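Local coordinates for protein At4g34840 (PDB 3BSF) that belongs to the phosphorylase superfamily, is named a nucleosidase and holds adenine in a pocket of its alpha/beta fold, at residues R11-I16 against D244-K249; T41-E46 against Y87-A92; W49-G54 against N62-G67; S115-V120 against A233-S238; N144-P149 against K201-L206. All blocks are in the same frame, centred on the assembly; numbering follows the deposited sequence.

Contact 1 of 5, residues R11-I16 against D244-K249; sequences RPISTI and DFISGK
Ile13 N donates to Lys249 O across 3.0 Å, nearly straight at 167° and in the plane of the carbonyl, which makes it the polar link between the N-terminal residues and the turn that follows the C-terminal helix. Pro12 lies against the same oxygen, its CA 3.4 Å from Lys249 O. Beside this bond the contact is aliphatic. The side chains of Ile13 and Ile246 cross obliquely, with Ile13 CD1 3.6 Å from Ile246 CG2. Ile16 meets Ile246 tip to tip, CD1 to CD1 at 4.0 Å.

Lys249 is brought round by a type II beta turn from Ile246, closed by Lys249 N to Ile246 O at 2.7 Å; Gly248, with a phi of 101°, holds its third position. On the other side, Arg11 NH1 bonds to Pro12 O, and Asp96 OD2 takes both Ser14 N and Thr15 N, fixing the course of the chain into strand 15-19. Leu97 and Ile99 of the neighbouring strand and Leu251 and Leu254 of the C-terminal tail pack around the isoleucines. The last helical residue and the turn after it, set in this way against the start of an inner parallel strand, are part of the helix-on-sheet packing of an alpha/beta fold.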
# COMPACT_ATOMS: atom_id res chain seq x y z
N ARG A 11 20.75 -26.73 -3.43
CA ARG A 11 20.66 -26.43 -1.96
C ARG A 11 19.22 -26.27 -1.43
O ARG A 11 18.38 -25.57 -2.02
CB ARG A 11 21.49 -25.17 -1.62
CG ARG A 11 21.75 -25.00 -0.12
CD ARG A 11 20.73 -24.10 0.55
NE ARG A 11 21.07 -22.69 0.39
CZ ARG A 11 20.27 -21.67 0.74
NH1 ARG A 11 19.07 -21.89 1.27
NH2 ARG A 11 20.69 -20.43 0.54
N PRO A 12 18.91 -26.90 -0.28
CA PRO A 12 17.62 -26.90 0.40
C PRO A 12 17.13 -25.60 1.04
O PRO A 12 17.91 -24.75 1.46
CB PRO A 12 17.77 -28.01 1.43
CG PRO A 12 19.20 -27.89 1.81
CD PRO A 12 19.88 -27.73 0.47
N ILE A 13 15.81 -25.48 1.09
CA ILE A 13 15.15 -24.33 1.68
C ILE A 13 15.54 -24.31 3.15
O ILE A 13 15.47 -25.32 3.84
CB ILE A 13 13.62 -24.45 1.53
CG1 ILE A 13 13.25 -24.28 0.05
CG2 ILE A 13 12.91 -23.41 2.40
CD1 ILE A 13 11.83 -24.68 -0.27
N SER A 14 15.96 -23.15 3.63
CA SER A 14 16.36 -23.04 5.01
C SER A 14 15.38 -22.22 5.84
O SER A 14 14.93 -22.68 6.89
CB SER A 14 17.76 -22.41 5.10
OG SER A 14 18.26 -22.51 6.42
N THR A 15 15.04 -21.03 5.36
CA THR A 15 14.12 -20.19 6.11
C THR A 15 12.83 -19.80 5.39
O THR A 15 12.83 -19.45 4.21
CB THR A 15 14.83 -18.94 6.60
OG1 THR A 15 15.19 -18.15 5.48
CG2 THR A 15 16.09 -19.32 7.36
N ILE A 16 11.74 -19.84 6.14
CA ILE A 16 10.41 -19.50 5.64
C ILE A 16 9.73 -18.39 6.43
O ILE A 16 9.42 -18.57 7.61
CB ILE A 16 9.46 -20.72 5.69
CG1 ILE A 16 9.98 -21.85 4.81
CG2 ILE A 16 8.07 -20.29 5.25
CD1 ILE A 16 9.12 -23.09 4.82
N ASP A 244 5.49 -29.09 6.73
CA ASP A 244 5.94 -30.47 6.85
C ASP A 244 6.43 -31.04 5.49
O ASP A 244 7.41 -31.80 5.45
CB ASP A 244 4.79 -31.31 7.39
CG ASP A 244 5.23 -32.68 7.82
OD1 ASP A 244 4.41 -33.63 7.70
OD2 ASP A 244 6.38 -32.80 8.30
N PHE A 245 5.74 -30.68 4.41
CA PHE A 245 6.05 -31.14 3.05
C PHE A 245 7.32 -30.49 2.50
O PHE A 245 8.10 -31.14 1.81
CB PHE A 245 4.88 -30.82 2.11
CG PHE A 245 5.19 -31.03 0.64
CD1 PHE A 245 5.14 -32.30 0.08
CD2 PHE A 245 5.55 -29.96 -0.18
CE1 PHE A 245 5.45 -32.50 -1.27
CE2 PHE A 245 5.86 -30.15 -1.53
CZ PHE A 245 5.81 -31.43 -2.08
N ILE A 246 7.49 -29.20 2.79
CA ILE A 246 8.64 -28.45 2.33
C ILE A 246 9.92 -28.89 3.03
O ILE A 246 10.96 -29.05 2.39
CB ILE A 246 8.45 -26.94 2.57
CG1 ILE A 246 7.25 -26.44 1.77
CG2 ILE A 246 9.73 -26.17 2.20
CD1 ILE A 246 6.78 -25.07 2.18
N SER A 247 9.84 -29.07 4.35
CA SER A 247 10.99 -29.46 5.16
C SER A 247 11.83 -30.54 4.48
O SER A 247 11.36 -31.65 4.23
CB SER A 247 10.52 -29.95 6.53
OG SER A 247 11.61 -30.08 7.43
N GLY A 248 13.07 -30.19 4.16
CA GLY A 248 13.95 -31.14 3.51
C GLY A 248 14.11 -30.97 2.02
O GLY A 248 15.08 -31.46 1.45
N LYS A 249 13.19 -30.27 1.38
CA LYS A 249 13.25 -30.07 -0.07
C LYS A 249 13.98 -28.81 -0.59
O LYS A 249 14.40 -27.96 0.18
CB LYS A 249 11.82 -30.08 -0.62
CG LYS A 249 11.13 -31.44 -0.55
CD LYS A 249 9.66 -31.33 -0.85
CE LYS A 249 9.09 -32.67 -1.23
NZ LYS A 249 9.60 -33.09 -2.57

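Contact 2 of 5, residues T41-E46 against Y87-A92; sequences TPFPKE and YASILA
Ala92 N donates to Ala88 O at 2.8 Å in the last turn of helix 79-91, and this helical spacing presents the methyl groups of both alanines to Pro42 and Phe43. The contact is a loop packed on the C-terminal end of a helix in the alpha/beta fold: residues 41-46 belong to the connection between strands 36-38 and 50-56. No hydrogen bond joins the two segments, and they are held by apolar packing.

Phe43 supplies most of the loop's share. Its chi1 (-50°) sets CG anti to the carbonyl carbon and beside the backbone N; the ring then brings CD1 and CE1 to the two alanine methyls, both obliquely. CD1 lies 4.1 Å from Ala88 CB, and CE1 lies 4.3 Å from Ala92 CB. Within the loop, Pro42 CG sits over one face of the same ring, 4.1 Å above its plane and offset toward the rim, so the proline and the phenylalanine meet the helix as one apolar unit.

Trp49 stacks edge-to-face with Phe43 and also touches Ala88, which ties the loop to the residue just before strand 50-56. Tyr87 of the second subunit packs on Ala88, placing the contact at the interface with that subunit. Ser89 turns its hydroxyl back to Val85 O one helical turn earlier, and Phe43 CZ only packs against the hydroxyl oxygen, 4.1 Å from Ser89 OG. At the other end of the contact, Pro42 CG rests 3.9 Å from Ala92 CB.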
# COMPACT_ATOMS: atom_id res chain seq x y z
N THR A 41 12.83 -7.20 17.79
CA THR A 41 12.56 -7.46 16.39
C THR A 41 13.61 -6.66 15.61
O THR A 41 14.19 -5.69 16.12
CB THR A 41 11.10 -7.05 15.98
OG1 THR A 41 10.92 -5.64 16.17
CG2 THR A 41 10.07 -7.82 16.81
N PRO A 42 13.92 -7.10 14.39
CA PRO A 42 14.91 -6.38 13.59
C PRO A 42 14.25 -5.19 12.89
O PRO A 42 14.75 -4.70 11.87
CB PRO A 42 15.41 -7.44 12.62
CG PRO A 42 14.21 -8.26 12.40
CD PRO A 42 13.64 -8.42 13.79
N PHE A 43 13.12 -4.74 13.42
CA PHE A 43 12.40 -3.62 12.82
C PHE A 43 12.63 -2.32 13.59
O PHE A 43 13.14 -2.33 14.72
CB PHE A 43 10.90 -3.92 12.77
CG PHE A 43 10.56 -5.27 12.18
CD1 PHE A 43 11.14 -5.67 10.97
CD2 PHE A 43 9.65 -6.12 12.82
CE1 PHE A 43 10.83 -6.90 10.39
CE2 PHE A 43 9.33 -7.35 12.26
CZ PHE A 43 9.92 -7.75 11.04
N PRO A 44 12.26 -1.18 12.98
CA PRO A 44 12.42 0.12 13.65
C PRO A 44 11.63 0.15 14.94
O PRO A 44 10.48 -0.32 15.01
CB PRO A 44 11.88 1.11 12.62
CG PRO A 44 12.12 0.43 11.31
CD PRO A 44 11.75 -1.01 11.61
N LYS A 45 12.24 0.73 15.97
CA LYS A 45 11.61 0.83 17.28
C LYS A 45 10.17 1.37 17.19
O LYS A 45 9.33 1.03 18.03
CB LYS A 45 12.47 1.71 18.18
CG LYS A 45 12.26 1.49 19.66
CD LYS A 45 13.53 1.84 20.47
CE LYS A 45 13.47 1.29 21.91
NZ LYS A 45 14.79 1.31 22.63
N GLU A 46 9.87 2.17 16.18
CA GLU A 46 8.53 2.75 16.09
C GLU A 46 7.37 1.96 15.49
O GLU A 46 6.22 2.24 15.81
CB GLU A 46 8.59 4.13 15.42
CG GLU A 46 9.74 4.33 14.48
CD GLU A 46 10.99 4.79 15.19
OE1 GLU A 46 10.94 5.89 15.78
OE2 GLU A 46 12.01 4.06 15.15
N TYR A 87 8.33 -5.92 2.88
CA TYR A 87 9.59 -5.29 2.46
C TYR A 87 10.60 -5.48 3.59
O TYR A 87 11.66 -6.10 3.42
CB TYR A 87 9.34 -3.80 2.23
CG TYR A 87 10.55 -2.96 1.89
CD1 TYR A 87 11.05 -2.89 0.58
CD2 TYR A 87 11.17 -2.18 2.87
CE1 TYR A 87 12.12 -2.04 0.26
CE2 TYR A 87 12.23 -1.34 2.56
CZ TYR A 87 12.70 -1.27 1.26
OH TYR A 87 13.73 -0.41 0.96
N ALA A 88 10.24 -4.94 4.76
CA ALA A 88 11.07 -5.00 5.95
C ALA A 88 11.54 -6.39 6.29
O ALA A 88 12.70 -6.58 6.61
CB ALA A 88 10.33 -4.41 7.10
N SER A 89 10.65 -7.37 6.23
CA SER A 89 11.02 -8.74 6.54
C SER A 89 12.05 -9.27 5.53
O SER A 89 13.07 -9.87 5.91
CB SER A 89 9.78 -9.63 6.52
OG SER A 89 8.80 -9.07 7.37
N ILE A 90 11.76 -9.07 4.25
CA ILE A 90 12.66 -9.50 3.21
C ILE A 90 14.06 -8.96 3.52
O ILE A 90 15.00 -9.71 3.70
CB ILE A 90 12.19 -8.99 1.82
CG1 ILE A 90 11.07 -9.90 1.29
CG2 ILE A 90 13.37 -8.89 0.87
CD1 ILE A 90 10.47 -9.45 -0.06
N LEU A 91 14.18 -7.64 3.60
CA LEU A 91 15.48 -7.05 3.88
C LEU A 91 16.06 -7.53 5.18
O LEU A 91 17.25 -7.84 5.25
CB LEU A 91 15.38 -5.53 3.90
CG LEU A 91 14.91 -4.92 2.57
CD1 LEU A 91 14.92 -3.40 2.66
CD2 LEU A 91 15.80 -5.45 1.43
N ALA A 92 15.23 -7.62 6.21
CA ALA A 92 15.71 -8.07 7.51
C ALA A 92 16.08 -9.53 7.49
O ALA A 92 17.19 -9.89 7.09
CB ALA A 92 14.67 -7.80 8.59

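Contact 3 of 5, residues W49-G54 against N62-G67; sequences WIMFKG and NIVCPG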
# COMPACT_ATOMS: atom_id res chain seq x y z
N TRP A 49 4.91 -3.87 14.43
CA TRP A 49 5.05 -5.22 13.90
C TRP A 49 5.57 -6.24 14.91
O TRP A 49 6.49 -5.96 15.68
CB TRP A 49 5.96 -5.21 12.67
CG TRP A 49 5.61 -4.10 11.74
CD1 TRP A 49 4.41 -3.43 11.67
CD2 TRP A 49 6.45 -3.53 10.72
NE1 TRP A 49 4.45 -2.48 10.67
CE2 TRP A 49 5.69 -2.52 10.07
CE3 TRP A 49 7.75 -3.77 10.29
CZ2 TRP A 49 6.21 -1.76 9.02
CZ3 TRP A 49 8.26 -3.00 9.24
CH2 TRP A 49 7.49 -2.01 8.62
N ILE A 50 4.98 -7.42 14.89
CA ILE A 50 5.38 -8.50 15.78
C ILE A 50 5.95 -9.69 15.00
O ILE A 50 5.58 -9.94 13.86
CB ILE A 50 4.17 -8.97 16.63
CG1 ILE A 50 2.95 -9.19 15.75
CG2 ILE A 50 3.86 -7.93 17.69
CD1 ILE A 50 1.69 -9.51 16.52
N MET A 51 6.88 -10.41 15.61
CA MET A 51 7.48 -11.54 14.92
C MET A 51 7.59 -12.77 15.80
O MET A 51 7.90 -12.67 16.98
CB MET A 51 8.87 -11.16 14.39
CG MET A 51 9.73 -12.31 13.88
SD MET A 51 11.29 -11.76 13.09
CE MET A 51 12.19 -11.08 14.46
N PHE A 52 7.31 -13.94 15.23
CA PHE A 52 7.42 -15.21 15.95
C PHE A 52 8.41 -16.11 15.19
O PHE A 52 8.20 -16.44 14.03
CB PHE A 52 6.07 -15.91 16.06
CG PHE A 52 5.04 -15.11 16.80
CD1 PHE A 52 4.34 -14.08 16.17
CD2 PHE A 52 4.76 -15.38 18.13
CE1 PHE A 52 3.37 -13.35 16.85
CE2 PHE A 52 3.80 -14.66 18.82
CZ PHE A 52 3.10 -13.65 18.18
N LYS A 53 9.49 -16.48 15.87
CA LYS A 53 10.52 -17.32 15.28
C LYS A 53 10.47 -18.71 15.87
O LYS A 53 10.01 -18.90 16.99
CB LYS A 53 11.91 -16.69 15.50
CG LYS A 53 13.04 -17.38 14.72
CD LYS A 53 14.34 -16.55 14.68
CE LYS A 53 15.52 -17.31 14.01
NZ LYS A 53 15.27 -17.74 12.60
N GLY A 54 10.95 -19.68 15.10
CA GLY A 54 10.95 -21.05 15.56
C GLY A 54 11.66 -21.96 14.58
O GLY A 54 11.80 -21.62 13.41
N ASN A 62 9.43 -18.16 10.44
CA ASN A 62 9.23 -16.83 11.00
C ASN A 62 7.87 -16.32 10.56
O ASN A 62 7.61 -16.22 9.37
CB ASN A 62 10.29 -15.85 10.53
CG ASN A 62 11.65 -16.12 11.14
OD1 ASN A 62 12.32 -17.10 10.79
ND2 ASN A 62 12.07 -15.26 12.06
N ILE A 63 7.01 -16.00 11.51
CA ILE A 63 5.71 -15.45 11.18
C ILE A 63 5.72 -13.97 11.56
O ILE A 63 5.86 -13.63 12.74
CB ILE A 63 4.57 -16.15 11.95
CG1 ILE A 63 4.50 -17.63 11.58
CG2 ILE A 63 3.24 -15.48 11.63
CD1 ILE A 63 3.36 -18.36 12.22
N VAL A 64 5.60 -13.10 10.58
CA VAL A 64 5.62 -11.67 10.86
C VAL A 64 4.24 -11.09 10.63
O VAL A 64 3.61 -11.37 9.62
CB VAL A 64 6.65 -10.94 9.96
CG1 VAL A 64 6.68 -9.47 10.29
CG2 VAL A 64 8.03 -11.54 10.18
N CYS A 65 3.76 -10.29 11.58
CA CYS A 65 2.45 -9.67 11.49
C CYS A 65 2.56 -8.16 11.69
O CYS A 65 3.35 -7.70 12.51
CB CYS A 65 1.52 -10.28 12.54
SG CYS A 65 -0.16 -9.55 12.63
N PRO A 66 1.76 -7.37 10.94
CA PRO A 66 1.82 -5.91 11.10
C PRO A 66 1.35 -5.46 12.48
O PRO A 66 1.55 -4.30 12.87
CB PRO A 66 0.93 -5.41 9.96
CG PRO A 66 -0.06 -6.55 9.76
CD PRO A 66 0.84 -7.74 9.85
N GLY A 67 0.74 -6.39 13.22
CA GLY A 67 0.23 -6.09 14.55
C GLY A 67 -1.07 -5.29 14.61
O GLY A 67 -1.90 -5.34 13.68
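Lys53 CG is anti to the backbone N (chi1 -171°) and Asn62 CG is anti to the carbonyl carbon (chi1 -71°). These two cross-strand side chains lie side by side, pointing the same way. The aliphatic part of the lysine runs beside the amide, with Lys53 CG 3.5 Å from Asn62 ND2. Met51 flanks the amide too, its SD 3.7 Å from Asn62 ND2, and its CG packs on Val64 CG2 at 4.1 Å.

On the other face of the sheet, Ile50 brings CG1 to 3.7 Å from Cys65 CB, while Phe52 lies beside Ile63 and turns its ring edge to Ile63 O. Helix 23-33 covers this face through Ile30 and Leu29; Ser89 of helix 79-91 touches Val64 on the first.

Two reciprocal pairs of backbone bonds carry the register. Ile50 and Cys65 exchange N-H and C=O, both bonds 2.9 Å from N to O. Phe52 and Ile63 also exchange both bonds, and Met51 faces Val64 between them as a non-hydrogen-bonded pair. Beyond the Ile50 and Cys65 pair, Trp49 CD1 meets Pro66 O at the ring edge, and Gly67 N bonds to Cys65 SG as the chain turns off. The segments 50-54 and 62-65 run 4.7 Å apart at 173°, as part of the antiparallel beta hairpin of strands 50-56 and 59-65 within the mixed sheet.

Contact 4 of 5, residues S115-V120 against A233-S238; sequences SDVYVV and AKLDES
Ser115 meets Lys234 at the start of the segment, before strand 117-125 begins. Its OG, anti to the backbone N (chi1 -177°), lies 3.9 Å from Lys234 CG, and its carbonyl oxygen, Ser115 O, is 3.8 Å from the same carbon. Both are packing contacts of polar atoms against the aliphatic root of the lysine, and no hydrogen bond crosses between the segments.

Asp116 points away from the helix, and its carboxylate forms a salt bridge with Lys158. Val117 then points at the helix and divides its two methyls among three residues. CG2 lies 4.0 Å from Lys234 CG and also touches the hydroxyl of Ser238, with Val117 CG2 to Ser238 OG at 3.8 Å. CG1 reaches Leu235, 4.3 Å from its CD1, and rests on Ser238 CB as well. One branched side chain thus fits against Lys234, Leu235 and Ser238, which lie on the side of the helix turned to the sheet.

The hydroxyl facing this valine has its own partner: Ser238 OG donates to Lys234 O at 2.7 Å. That oxygen also accepts the helical bond from Ser238 N, and the two donors approach it from opposite faces of the carbonyl plane. Bent at chi2 and chi4, the lysine brings NZ back to its own helix, where it makes a weak bond to Ser238 OG.

The axes of helix segment 233-238 and strand segment 117-120 cross at -58°, 9.9 Å apart at closest approach. Strands 204-213 and 158-164 flank strand 117-125 in the sheet, and helix 23-33 borders helix 227-246 through Asp236 and Glu237.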
# COMPACT_ATOMS: atom_id res chain seq x y z
N SER A 115 -14.80 -22.91 4.33
CA SER A 115 -13.73 -23.74 4.88
C SER A 115 -12.73 -24.33 3.87
O SER A 115 -11.78 -25.00 4.27
CB SER A 115 -14.33 -24.88 5.71
OG SER A 115 -13.31 -25.64 6.32
N ASP A 116 -12.93 -24.08 2.58
CA ASP A 116 -12.00 -24.59 1.57
C ASP A 116 -10.62 -23.96 1.71
O ASP A 116 -10.50 -22.81 2.13
CB ASP A 116 -12.53 -24.28 0.17
CG ASP A 116 -13.45 -25.36 -0.34
OD1 ASP A 116 -14.18 -25.94 0.48
OD2 ASP A 116 -13.44 -25.63 -1.57
N VAL A 117 -9.58 -24.71 1.36
CA VAL A 117 -8.22 -24.18 1.44
C VAL A 117 -7.52 -24.19 0.07
O VAL A 117 -7.01 -25.21 -0.39
CB VAL A 117 -7.38 -24.96 2.46
CG1 VAL A 117 -5.96 -24.42 2.48
CG2 VAL A 117 -8.01 -24.85 3.83
N TYR A 118 -7.52 -23.03 -0.57
CA TYR A 118 -6.91 -22.90 -1.87
C TYR A 118 -5.46 -22.42 -1.82
O TYR A 118 -5.00 -21.85 -0.83
CB TYR A 118 -7.70 -21.92 -2.74
CG TYR A 118 -9.07 -22.39 -3.21
CD1 TYR A 118 -10.16 -22.40 -2.35
CD2 TYR A 118 -9.27 -22.79 -4.53
CE1 TYR A 118 -11.42 -22.80 -2.78
CE2 TYR A 118 -10.53 -23.19 -4.97
CZ TYR A 118 -11.60 -23.20 -4.10
OH TYR A 118 -12.86 -23.59 -4.53
N VAL A 119 -4.75 -22.68 -2.92
CA VAL A 119 -3.38 -22.26 -3.11
C VAL A 119 -3.46 -21.34 -4.33
O VAL A 119 -3.61 -21.80 -5.47
CB VAL A 119 -2.43 -23.45 -3.45
CG1 VAL A 119 -1.06 -22.92 -3.89
CG2 VAL A 119 -2.28 -24.37 -2.25
N VAL A 120 -3.39 -20.04 -4.07
CA VAL A 120 -3.46 -19.03 -5.13
C VAL A 120 -2.45 -19.30 -6.24
O VAL A 120 -1.28 -19.56 -5.98
CB VAL A 120 -3.23 -17.63 -4.56
CG1 VAL A 120 -3.19 -16.59 -5.68
CG2 VAL A 120 -4.33 -17.31 -3.55
N ALA A 233 -9.05 -22.78 11.80
CA ALA A 233 -8.57 -24.02 12.38
C ALA A 233 -8.11 -24.92 11.23
O ALA A 233 -6.97 -25.39 11.23
CB ALA A 233 -9.69 -24.70 13.16
N LYS A 234 -9.00 -25.15 10.27
CA LYS A 234 -8.68 -25.98 9.11
C LYS A 234 -7.46 -25.41 8.39
O LYS A 234 -6.62 -26.15 7.87
CB LYS A 234 -9.88 -26.03 8.15
CG LYS A 234 -9.65 -26.81 6.85
CD LYS A 234 -9.64 -28.32 7.06
CE LYS A 234 -9.53 -29.08 5.73
NZ LYS A 234 -8.22 -28.89 5.03
N LEU A 235 -7.37 -24.08 8.36
CA LEU A 235 -6.25 -23.41 7.71
C LEU A 235 -4.95 -23.81 8.41
O LEU A 235 -3.99 -24.22 7.77
CB LEU A 235 -6.44 -21.89 7.78
CG LEU A 235 -5.51 -21.01 6.93
CD1 LEU A 235 -5.75 -21.29 5.45
CD2 LEU A 235 -5.77 -19.55 7.24
N ASP A 236 -4.94 -23.70 9.74
CA ASP A 236 -3.77 -24.07 10.52
C ASP A 236 -3.34 -25.50 10.18
O ASP A 236 -2.22 -25.72 9.74
CB ASP A 236 -4.09 -23.97 12.02
CG ASP A 236 -3.17 -24.83 12.87
OD1 ASP A 236 -1.93 -24.70 12.72
OD2 ASP A 236 -3.67 -25.64 13.69
N GLU A 237 -4.24 -26.46 10.41
CA GLU A 237 -3.97 -27.87 10.12
C GLU A 237 -3.29 -28.01 8.76
O GLU A 237 -2.34 -28.78 8.59
CB GLU A 237 -5.29 -28.66 10.12
CG GLU A 237 -5.20 -30.05 9.50
CD GLU A 237 -6.53 -30.53 8.91
OE1 GLU A 237 -7.52 -30.64 9.67
OE2 GLU A 237 -6.58 -30.78 7.68
N SER A 238 -3.78 -27.24 7.79
CA SER A 238 -3.25 -27.26 6.44
C SER A 238 -1.84 -26.68 6.29
O SER A 238 -0.98 -27.28 5.63
CB SER A 238 -4.20 -26.52 5.51
OG SER A 238 -5.49 -27.11 5.56

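Contact 5 of 5, residues N144-P149 against K201-L206; sequences NTFPTP and KVPTIL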
# COMPACT_ATOMS: atom_id res chain seq x y z
N ASN A 144 2.05 -13.97 -11.11
CA ASN A 144 2.07 -15.39 -10.74
C ASN A 144 2.70 -15.65 -9.38
O ASN A 144 3.47 -14.82 -8.87
CB ASN A 144 2.89 -16.21 -11.73
CG ASN A 144 2.17 -16.49 -13.00
OD1 ASN A 144 2.80 -16.79 -14.01
ND2 ASN A 144 0.84 -16.42 -12.97
N THR A 145 2.39 -16.82 -8.82
CA THR A 145 2.94 -17.24 -7.54
C THR A 145 4.00 -18.27 -7.90
O THR A 145 4.02 -18.77 -9.03
CB THR A 145 1.88 -17.91 -6.65
OG1 THR A 145 1.28 -19.00 -7.36
CG2 THR A 145 0.80 -16.90 -6.27
N PHE A 146 4.87 -18.59 -6.95
CA PHE A 146 5.90 -19.59 -7.21
C PHE A 146 5.22 -20.93 -7.49
O PHE A 146 4.34 -21.37 -6.75
CB PHE A 146 6.84 -19.72 -6.01
CG PHE A 146 8.04 -20.57 -6.28
CD1 PHE A 146 9.09 -20.07 -7.06
CD2 PHE A 146 8.09 -21.88 -5.83
CE1 PHE A 146 10.17 -20.88 -7.38
CE2 PHE A 146 9.16 -22.69 -6.14
CZ PHE A 146 10.21 -22.19 -6.92
N PRO A 147 5.62 -21.60 -8.58
CA PRO A 147 5.04 -22.89 -8.96
C PRO A 147 5.31 -24.05 -8.00
O PRO A 147 6.46 -24.45 -7.81
CB PRO A 147 5.64 -23.12 -10.35
CG PRO A 147 6.97 -22.43 -10.26
CD PRO A 147 6.64 -21.15 -9.55
N THR A 148 4.24 -24.59 -7.41
CA THR A 148 4.35 -25.70 -6.46
C THR A 148 3.35 -26.83 -6.78
O THR A 148 2.37 -27.06 -6.06
CB THR A 148 4.15 -25.21 -5.00
OG1 THR A 148 2.82 -24.71 -4.82
CG2 THR A 148 5.14 -24.09 -4.68
N PRO A 149 3.60 -27.56 -7.88
CA PRO A 149 2.77 -28.66 -8.37
C PRO A 149 2.80 -29.90 -7.48
O PRO A 149 1.78 -30.56 -7.30
CB PRO A 149 3.34 -28.94 -9.76
CG PRO A 149 4.78 -28.69 -9.55
CD PRO A 149 4.78 -27.40 -8.74
N LYS A 201 12.63 -10.54 -6.20
CA LYS A 201 12.54 -11.86 -6.82
C LYS A 201 12.68 -13.06 -5.88
O LYS A 201 13.41 -14.00 -6.17
CB LYS A 201 13.59 -11.97 -7.94
CG LYS A 201 13.06 -11.66 -9.34
CD LYS A 201 12.75 -10.18 -9.57
CE LYS A 201 12.22 -9.95 -10.99
NZ LYS A 201 12.03 -8.50 -11.35
N VAL A 202 11.96 -13.05 -4.76
CA VAL A 202 12.02 -14.17 -3.83
C VAL A 202 10.78 -15.06 -3.98
O VAL A 202 9.66 -14.56 -4.14
CB VAL A 202 12.15 -13.67 -2.35
CG1 VAL A 202 11.43 -12.35 -2.18
CG2 VAL A 202 11.59 -14.70 -1.38
N PRO A 203 10.97 -16.40 -3.97
CA PRO A 203 9.89 -17.39 -4.10
C PRO A 203 8.72 -17.05 -3.20
O PRO A 203 8.91 -16.78 -2.01
CB PRO A 203 10.57 -18.69 -3.68
CG PRO A 203 11.91 -18.51 -4.26
CD PRO A 203 12.27 -17.08 -3.85
N THR A 204 7.51 -17.07 -3.75
CA THR A 204 6.34 -16.68 -2.97
C THR A 204 5.12 -17.57 -3.15
O THR A 204 4.79 -17.98 -4.25
CB THR A 204 5.97 -15.22 -3.32
OG1 THR A 204 5.19 -14.64 -2.27
CG2 THR A 204 5.21 -15.15 -4.66
N ILE A 205 4.44 -17.86 -2.05
CA ILE A 205 3.25 -18.69 -2.08
C ILE A 205 2.10 -18.04 -1.29
O ILE A 205 2.32 -17.42 -0.24
CB ILE A 205 3.55 -20.07 -1.47
CG1 ILE A 205 4.63 -20.76 -2.29
CG2 ILE A 205 2.29 -20.92 -1.44
CD1 ILE A 205 4.98 -22.11 -1.78
N LEU A 206 0.88 -18.16 -1.82
CA LEU A 206 -0.29 -17.58 -1.16
C LEU A 206 -1.32 -18.65 -0.87
O LEU A 206 -1.78 -19.35 -1.77
CB LEU A 206 -0.90 -16.47 -2.01
CG LEU A 206 -0.01 -15.25 -2.28
CD1 LEU A 206 1.15 -15.65 -3.18
CD2 LEU A 206 -0.81 -14.14 -2.94
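Phe146 N donates to Thr204 O at 2.8 Å, and the ring that follows packs on Pro203. The contact joins the loop between strand 143-144 and helix 149-154 to the beginning of strand 204-213 in the mixed sheet of this alpha/beta fold. The touching parts, 145-148 and 203-206, run 96° apart, so the loop passes across the strand end and is tied to it by this one backbone bond, which lies nearly along the C=O axis.

From CB outward, the Phe146 side chain first meets the backbone of Thr204, its CB 3.2 Å from Thr204 O. CG is anti to the backbone N (chi1 -171°) and comes within 4.1 Å of Pro203 CB. One step further, CD1 is 3.9 Å from the same Pro203 CB, which makes a CH-pi contact over the ring face, 4.2 Å from the centroid and 22° off the normal. Pro147 CD covers the opposite face, offset toward the rim, so that two prolines sandwich the ring. Leu251 of the C-terminal tail also touches the phenylalanine.

Before Phe146, Thr145 OG1 lies within hydrogen-bonding distance of Ser121 O, its stronger partner, and Val120 O, two carbonyls that share its single proton. Its methyl meets Leu206, with Thr145 CG2 3.4 Å from Leu206 CD1. Two residues before Pro203, Lys201 is the C-prime residue of the Schellman motif that finishes helix 190-199 and releases the chain into this strand. Two residues after Phe146, Thr148 meets Ile205 tip to tip, Thr148 CG2 lying 3.5 Å from Ile205 CD1.

Overall arrangement
Contact 1 opens at the N terminus and closes near the C terminus, so the other four lie within its span; it joins strand 15-19 to the end of helix 227-246. Contact 2 opens next, at 41-46, and encloses the hairpin of contact 3 before closing on helix 79-91. Contact 4 follows in series, from strand 117-125 to helix 227-246, and encloses contact 5, which joins the loop before helix 149-154 to the start of strand 204-213. No two loops cross. Sheet bonds join the pairs: Ile16 O to Asn62 N links contacts 1 and 3, and Val120 N to Leu206 O links contacts 4 and 5. Contacts 2 and 3 share packing, and Ile90 touches Val202 between contacts 2 and 5.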